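Local coordinates for Slr1438 protein (Synechocystis sp., PDB 3K25) that probably binds carbohydrate and may act as a sugar isomerase, as a member of the aldose 1-epimerase family, at residues W38-G42 with Q43-Y47; G72-Q76 with D77-H81. All coordinates share one frame; numbering follows the deposited sequence.

Contact 1: W38-G42 with Q43-Y47; sequences WTVQG and QPILY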
ATOM      1  N   TRP A  38     -12.779  -1.645   4.051  1.00 32.04           N
ATOM      2  CA  TRP A  38     -13.528  -1.865   2.815  1.00 34.39           C
ATOM      3  C   TRP A  38     -14.428  -3.085   2.972  1.00 41.62           C
ATOM      4  O   TRP A  38     -13.963  -4.144   3.384  1.00 44.26           O
ATOM      5  CB  TRP A  38     -12.542  -2.068   1.659  1.00 30.43           C
ATOM      6  CG  TRP A  38     -13.143  -2.485   0.341  1.00 29.44           C
ATOM      7  CD1 TRP A  38     -14.429  -2.298  -0.080  1.00 31.26           C
ATOM      8  CD2 TRP A  38     -12.448  -3.107  -0.755  1.00 28.14           C
ATOM      9  NE1 TRP A  38     -14.579  -2.759  -1.371  1.00 31.73           N
ATOM     10  CE2 TRP A  38     -13.381  -3.260  -1.809  1.00 29.14           C
ATOM     11  CE3 TRP A  38     -11.129  -3.545  -0.947  1.00 28.18           C
ATOM     12  CZ2 TRP A  38     -13.038  -3.833  -3.040  1.00 29.19           C
ATOM     13  CZ3 TRP A  38     -10.784  -4.114  -2.176  1.00 27.63           C
ATOM     14  CH2 TRP A  38     -11.741  -4.253  -3.208  1.00 27.97           C
ATOM     15  N   THR A  39     -15.721  -2.928   2.680  1.00 30.03           N
ATOM     16  CA  THR A  39     -16.675  -4.046   2.777  1.00 36.83           C
ATOM     17  C   THR A  39     -17.547  -4.232   1.543  1.00 42.57           C
ATOM     18  O   THR A  39     -18.027  -3.274   0.938  1.00 41.97           O
ATOM     19  CB  THR A  39     -17.638  -3.929   3.983  1.00 36.85           C
ATOM     20  OG1 THR A  39     -18.451  -2.753   3.850  1.00 36.24           O
ATOM     21  CG2 THR A  39     -16.866  -3.896   5.273  1.00 32.26           C
ATOM     22  N   VAL A  40     -17.733  -5.497   1.192  1.00 39.98           N
ATOM     23  CA  VAL A  40     -18.545  -5.903   0.058  1.00 47.96           C
ATOM     24  C   VAL A  40     -19.626  -6.821   0.601  1.00 57.50           C
ATOM     25  O   VAL A  40     -19.342  -7.912   1.085  1.00 60.21           O
ATOM     26  CB  VAL A  40     -17.700  -6.655  -0.970  1.00 48.14           C
ATOM     27  CG1 VAL A  40     -17.016  -5.666  -1.888  1.00 43.94           C
ATOM     28  CG2 VAL A  40     -16.639  -7.482  -0.252  1.00 48.15           C
ATOM     29  N   GLN A  41     -20.871  -6.370   0.524  1.00 67.77           N
ATOM     30  CA  GLN A  41     -21.991  -7.148   1.029  1.00 75.42           C
ATOM     31  C   GLN A  41     -21.853  -7.299   2.534  1.00 74.62           C
ATOM     32  O   GLN A  41     -22.323  -8.275   3.115  1.00 79.35           O
ATOM     33  CB  GLN A  41     -22.038  -8.530   0.376  1.00 81.88           C
ATOM     34  CG  GLN A  41     -22.212  -8.482  -1.126  1.00 85.62           C
ATOM     35  CD  GLN A  41     -22.327  -9.860  -1.739  1.00 91.83           C
ATOM     36  OE1 GLN A  41     -21.437 -10.698  -1.586  1.00 98.35           O
ATOM     37  NE2 GLN A  41     -23.426 -10.104  -2.440  1.00 90.11           N
ATOM     38  N   GLY A  42     -21.178  -6.337   3.155  1.00 50.00           N
ATOM     39  CA  GLY A  42     -21.014  -6.366   4.600  1.00 49.30           C
ATOM     40  C   GLY A  42     -19.847  -7.167   5.145  1.00 46.71           C
ATOM     41  O   GLY A  42     -19.559  -7.114   6.344  1.00 43.69           O
ATOM     42  N   GLN A  43     -19.176  -7.917   4.280  1.00 58.05           N
ATOM     43  CA  GLN A  43     -18.037  -8.701   4.724  1.00 56.62           C
ATOM     44  C   GLN A  43     -16.743  -7.892   4.549  1.00 47.24           C
ATOM     45  O   GLN A  43     -16.503  -7.283   3.500  1.00 42.94           O
ATOM     46  CB  GLN A  43     -17.981 -10.022   3.952  1.00 63.39           C
ATOM     47  CG  GLN A  43     -17.910  -9.856   2.446  1.00 71.45           C
ATOM     48  CD  GLN A  43     -18.262 -11.127   1.696  1.00 77.65           C
ATOM     49  OE1 GLN A  43     -17.711 -12.197   1.969  1.00 81.36           O
ATOM     50  NE2 GLN A  43     -19.181 -11.015   0.741  1.00 77.80           N
ATOM     51  N   PRO A  44     -15.904  -7.855   5.597  1.00 49.39           N
ATOM     52  CA  PRO A  44     -14.628  -7.131   5.602  1.00 42.18           C
ATOM     53  C   PRO A  44     -13.574  -7.723   4.677  1.00 39.11           C
ATOM     54  O   PRO A  44     -13.037  -8.801   4.929  1.00 43.02           O
ATOM     55  CB  PRO A  44     -14.197  -7.199   7.063  1.00 42.92           C
ATOM     56  CG  PRO A  44     -14.748  -8.521   7.504  1.00 49.60           C
ATOM     57  CD  PRO A  44     -16.139  -8.498   6.903  1.00 52.35           C
ATOM     58  N   ILE A  45     -13.272  -7.008   3.606  1.00 46.67           N
ATOM     59  CA  ILE A  45     -12.266  -7.475   2.679  1.00 42.04           C
ATOM     60  C   ILE A  45     -10.876  -7.025   3.135  1.00 36.01           C
ATOM     61  O   ILE A  45      -9.881  -7.665   2.804  1.00 36.49           O
ATOM     62  CB  ILE A  45     -12.616  -7.015   1.243  1.00 41.00           C
ATOM     63  CG1 ILE A  45     -11.380  -6.979   0.364  1.00 37.33           C
ATOM     64  CG2 ILE A  45     -13.296  -5.683   1.269  1.00 38.62           C
ATOM     65  CD1 ILE A  45     -11.755  -6.829  -1.095  1.00 40.76           C
ATOM     66  N   LEU A  46     -10.813  -5.949   3.926  1.00 36.28           N
ATOM     67  CA  LEU A  46      -9.540  -5.457   4.470  1.00 32.07           C
ATOM     68  C   LEU A  46      -9.486  -5.668   5.975  1.00 33.81           C
ATOM     69  O   LEU A  46     -10.524  -5.705   6.638  1.00 37.28           O
ATOM     70  CB  LEU A  46      -9.363  -3.963   4.210  1.00 25.97           C
ATOM     71  CG  LEU A  46      -8.967  -3.526   2.803  1.00 24.51           C
ATOM     72  CD1 LEU A  46      -8.956  -1.996   2.706  1.00 21.86           C
ATOM     73  CD2 LEU A  46      -7.599  -4.099   2.492  1.00 23.51           C
ATOM     74  N   TYR A  47      -8.276  -5.809   6.513  1.00 40.31           N
ATOM     75  CA  TYR A  47      -8.085  -5.976   7.954  1.00 42.07           C
ATOM     76  C   TYR A  47      -7.712  -4.613   8.501  1.00 39.91           C
ATOM     77  O   TYR A  47      -7.015  -3.858   7.825  1.00 36.33           O
ATOM     78  CB  TYR A  47      -6.951  -6.957   8.242  1.00 40.05           C
ATOM     79  CG  TYR A  47      -6.351  -6.831   9.638  1.00 40.79           C
ATOM     80  CD1 TYR A  47      -5.421  -5.825   9.942  1.00 37.18           C
ATOM     81  CD2 TYR A  47      -6.689  -7.736  10.642  1.00 46.02           C
ATOM     82  CE1 TYR A  47      -4.841  -5.736  11.212  1.00 37.42           C
ATOM     83  CE2 TYR A  47      -6.119  -7.654  11.910  1.00 47.38           C
ATOM     84  CZ  TYR A  47      -5.197  -6.659  12.191  1.00 45.29           C
ATOM     85  OH  TYR A  47      -4.626  -6.609  13.444  1.00 49.34           O
TER
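Ile45 lies over one face of the Trp38 indole, its CD1 above the six-membered ring in a CH-pi contact and its CG2 nearer the rim, though the modelled approach is too close and the exact heights are doubtful. At the edge, near the ring plane, is Leu46 CG, while Leu46 CD1 reaches Trp38 CB at 3.7 Å. These side chains flank a tight beta hairpin whose strands 34-40 and 43-44 are joined by a type I' turn from Val40 to Gln43, with Gln41 and Gly42 both in left-handed backbone conformations. CG1 of Ile45, anti to the backbone N (chi1 157°) with the chain extended beyond it, carries CD1 out over the six-membered ring. Cutting Trp38 back to an alanine would probably leave the Ile45 methyls without the ring they rest on and open a gap toward Phe284, which the indole also touches. Ile45 N donates to Trp38 O, although that oxygen is crowded in the model and its place is less sure. In the hydrogen-bonded pair Val40–Gln43, Val40 O, also less surely placed, takes both Gln43 N and Gln43 NE2, and Val40 N donates to Gln43 O at 3.2 Å, tilted 22° from that carbonyl plane.

Contact 2: G72-Q76 with D77-H81; sequences GNLPQ and DQFNH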
ATOM      1  N   GLY A  72      10.261  -0.319   2.188  1.00 16.12           N
ATOM      2  CA  GLY A  72      11.189  -0.969   3.091  1.00 20.36           C
ATOM      3  C   GLY A  72      12.101   0.079   3.706  1.00 23.25           C
ATOM      4  O   GLY A  72      11.786   1.278   3.708  1.00 19.06           O
ATOM      5  N   ASN A  73      13.250  -0.345   4.217  1.00 34.22           N
ATOM      6  CA  ASN A  73      14.153   0.612   4.838  1.00 37.19           C
ATOM      7  C   ASN A  73      15.455   0.712   4.062  1.00 38.21           C
ATOM      8  O   ASN A  73      15.660   0.005   3.077  1.00 37.89           O
ATOM      9  CB  ASN A  73      14.441   0.177   6.266  1.00 43.03           C
ATOM     10  CG  ASN A  73      15.040  -1.199   6.316  1.00 49.74           C
ATOM     11  OD1 ASN A  73      16.181  -1.391   5.914  1.00 52.73           O
ATOM     12  ND2 ASN A  73      14.262  -2.179   6.773  1.00 52.54           N
ATOM     13  N   LEU A  74      16.326   1.608   4.514  1.00 34.86           N
ATOM     14  CA  LEU A  74      17.622   1.796   3.885  1.00 37.62           C
ATOM     15  C   LEU A  74      18.711   1.511   4.914  1.00 44.44           C
ATOM     16  O   LEU A  74      18.517   1.717   6.112  1.00 45.71           O
ATOM     17  CB  LEU A  74      17.778   3.235   3.368  1.00 33.71           C
ATOM     18  CG  LEU A  74      16.752   3.781   2.360  1.00 27.27           C
ATOM     19  CD1 LEU A  74      17.091   5.238   2.014  1.00 24.25           C
ATOM     20  CD2 LEU A  74      16.744   2.922   1.106  1.00 27.57           C
ATOM     21  N   PRO A  75      19.869   1.012   4.455  1.00 31.71           N
ATOM     22  CA  PRO A  75      20.960   0.725   5.388  1.00 38.53           C
ATOM     23  C   PRO A  75      21.342   2.041   6.057  1.00 41.73           C
ATOM     24  O   PRO A  75      21.574   3.046   5.380  1.00 41.64           O
ATOM     25  CB  PRO A  75      22.072   0.211   4.473  1.00 41.26           C
ATOM     26  CG  PRO A  75      21.326  -0.377   3.318  1.00 36.93           C
ATOM     27  CD  PRO A  75      20.240   0.639   3.081  1.00 30.30           C
ATOM     28  N   GLN A  76      21.400   2.038   7.381  1.00 48.61           N
ATOM     29  CA  GLN A  76      21.753   3.244   8.126  1.00 52.67           C
ATOM     30  C   GLN A  76      20.621   4.259   7.986  1.00 47.05           C
ATOM     31  O   GLN A  76      20.753   5.411   8.414  1.00 47.11           O
ATOM     32  CB  GLN A  76      23.045   3.890   7.583  1.00 58.65           C
ATOM     33  CG  GLN A  76      24.176   2.951   7.166  1.00 67.56           C
ATOM     34  CD  GLN A  76      24.678   2.088   8.300  1.00 74.47           C
ATOM     35  OE1 GLN A  76      24.095   1.050   8.609  1.00 77.90           O
ATOM     36  NE2 GLN A  76      25.763   2.518   8.934  1.00 77.07           N
ATOM     37  N   ASP A  77      19.517   3.834   7.374  1.00 46.97           N
ATOM     38  CA  ASP A  77      18.380   4.718   7.163  1.00 41.72           C
ATOM     39  C   ASP A  77      18.763   5.954   6.350  1.00 39.98           C
ATOM     40  O   ASP A  77      18.219   7.041   6.563  1.00 36.18           O
ATOM     41  CB  ASP A  77      17.775   5.142   8.506  1.00 42.20           C
ATOM     42  CG  ASP A  77      16.732   4.157   9.014  1.00 42.72           C
ATOM     43  OD1 ASP A  77      16.813   2.958   8.661  1.00 45.19           O
ATOM     44  OD2 ASP A  77      15.833   4.576   9.776  1.00 42.64           O
ATOM     45  N   GLN A  78      19.702   5.796   5.422  1.00 41.03           N
ATOM     46  CA  GLN A  78      20.091   6.921   4.594  1.00 42.45           C
ATOM     47  C   GLN A  78      20.572   6.556   3.197  1.00 41.12           C
ATOM     48  O   GLN A  78      20.823   5.387   2.883  1.00 38.85           O
ATOM     49  CB  GLN A  78      21.171   7.746   5.281  1.00 49.42           C
ATOM     50  CG  GLN A  78      22.545   7.134   5.226  1.00 60.30           C
ATOM     51  CD  GLN A  78      23.573   8.010   5.896  1.00 68.55           C
ATOM     52  OE1 GLN A  78      23.418   8.383   7.058  1.00 71.54           O
ATOM     53  NE2 GLN A  78      24.632   8.344   5.169  1.00 71.41           N
ATOM     54  N   PHE A  79      20.673   7.589   2.362  1.00 38.42           N
ATOM     55  CA  PHE A  79      21.144   7.470   0.991  1.00 38.83           C
ATOM     56  C   PHE A  79      21.786   8.795   0.627  1.00 40.37           C
ATOM     57  O   PHE A  79      21.345   9.858   1.065  1.00 39.30           O
ATOM     58  CB  PHE A  79      19.997   7.176   0.014  1.00 34.50           C
ATOM     59  CG  PHE A  79      19.090   8.346  -0.235  1.00 30.90           C
ATOM     60  CD1 PHE A  79      18.174   8.753   0.734  1.00 29.10           C
ATOM     61  CD2 PHE A  79      19.144   9.035  -1.442  1.00 28.89           C
ATOM     62  CE1 PHE A  79      17.322   9.823   0.506  1.00 25.96           C
ATOM     63  CE2 PHE A  79      18.293  10.116  -1.685  1.00 26.93           C
ATOM     64  CZ  PHE A  79      17.377  10.511  -0.706  1.00 25.40           C
ATOM     65  N   ASN A  80      22.845   8.721  -0.163  1.00 49.11           N
ATOM     66  CA  ASN A  80      23.546   9.919  -0.581  1.00 52.66           C
ATOM     67  C   ASN A  80      23.046  10.337  -1.943  1.00 47.95           C
ATOM     68  O   ASN A  80      22.712   9.496  -2.772  1.00 46.90           O
ATOM     69  CB  ASN A  80      25.054   9.655  -0.655  1.00 59.97           C
ATOM     70  CG  ASN A  80      25.701   9.560   0.717  1.00 66.43           C
ATOM     71  OD1 ASN A  80      25.018   9.386   1.731  1.00 66.12           O
ATOM     72  ND2 ASN A  80      27.027   9.666   0.754  1.00 70.18           N
ATOM     73  N   HIS A  81      22.968  11.642  -2.158  1.00 51.98           N
ATOM     74  CA  HIS A  81      22.558  12.176  -3.449  1.00 49.74           C
ATOM     75  C   HIS A  81      23.347  13.447  -3.684  1.00 53.91           C
ATOM     76  O   HIS A  81      23.307  14.375  -2.874  1.00 54.88           O
ATOM     77  CB  HIS A  81      21.063  12.500  -3.501  1.00 44.07           C
ATOM     78  CG  HIS A  81      20.656  13.197  -4.762  1.00 42.36           C
ATOM     79  ND1 HIS A  81      20.673  12.579  -5.994  1.00 41.21           N
ATOM     80  CD2 HIS A  81      20.280  14.479  -4.991  1.00 43.15           C
ATOM     81  CE1 HIS A  81      20.328  13.448  -6.928  1.00 41.97           C
ATOM     82  NE2 HIS A  81      20.083  14.609  -6.345  1.00 43.89           N
TER
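Pro75 O accepts a weak but nearly straight hydrogen bond from Gln78 N, 3.3 Å away with an angle of 165° at the hydrogen. This turn, Pro75 to Gln78, overlaps one a residue earlier, Leu74 to Asp77, in which Asp77 N reaches back to Leu74 O; the modelled 2.7 Å between Asp77 N and Leu74 O is less certain. Pro75 and Gln76 have the backbone angles of a type II turn, and Asp77 follows Gln76 into the left-handed region, so two consecutive turns swing the chain into strand 78-81, the first arm of a hairpin with strand 84-87. The side chains meet on the inside of the bend. Leu74 CD1 approaches Phe79 CD1 at 3.9 Å, oblique to the ring, and Phe79 CB lies 4.0 Å from Leu74 CD1. The Phe79 side chain also touches Leu263 and Asn264 of helix 262-265. Leu74 CB and CD1 both lie 3.8 Å from Gln78 O, on one side of it. Elsewhere, Gln76 CB touches Gln78 CG at 4.0 Å. Asp77 OD1 and Leu74 O are both acceptors and form no bond with each other, so within this contact the bend relies on its backbone bonds, one of them weak, and on the Leu74–Phe79 packing, with Asn264 ND2 adding a bond to Gln78 O from outside.

Overall arrangement
From the N terminus, the chain runs through strands 14-18 and 23-28 before contact 1 closes the two-residue loop between strands 34-40 and 43-44, at one margin of a four-stranded antiparallel sheet. There it packs against strands 276-287 and 157-168, so it ties the N-terminal sheet to the larger sheets. The chain then passes through strand 66-67 and enters contact 2, where a short bend leads into the small hairpin 78-81/84-87 beside helix 262-265. The contacts follow in series, neither nesting nor crossing. Contacts 1 and 2 lie on opposite sides of the chain's centre; the centres of contact 1 and contact 2 are about 36 Å apart, and the nearest atoms of contact 1 and contact 2 about 18 Å apart.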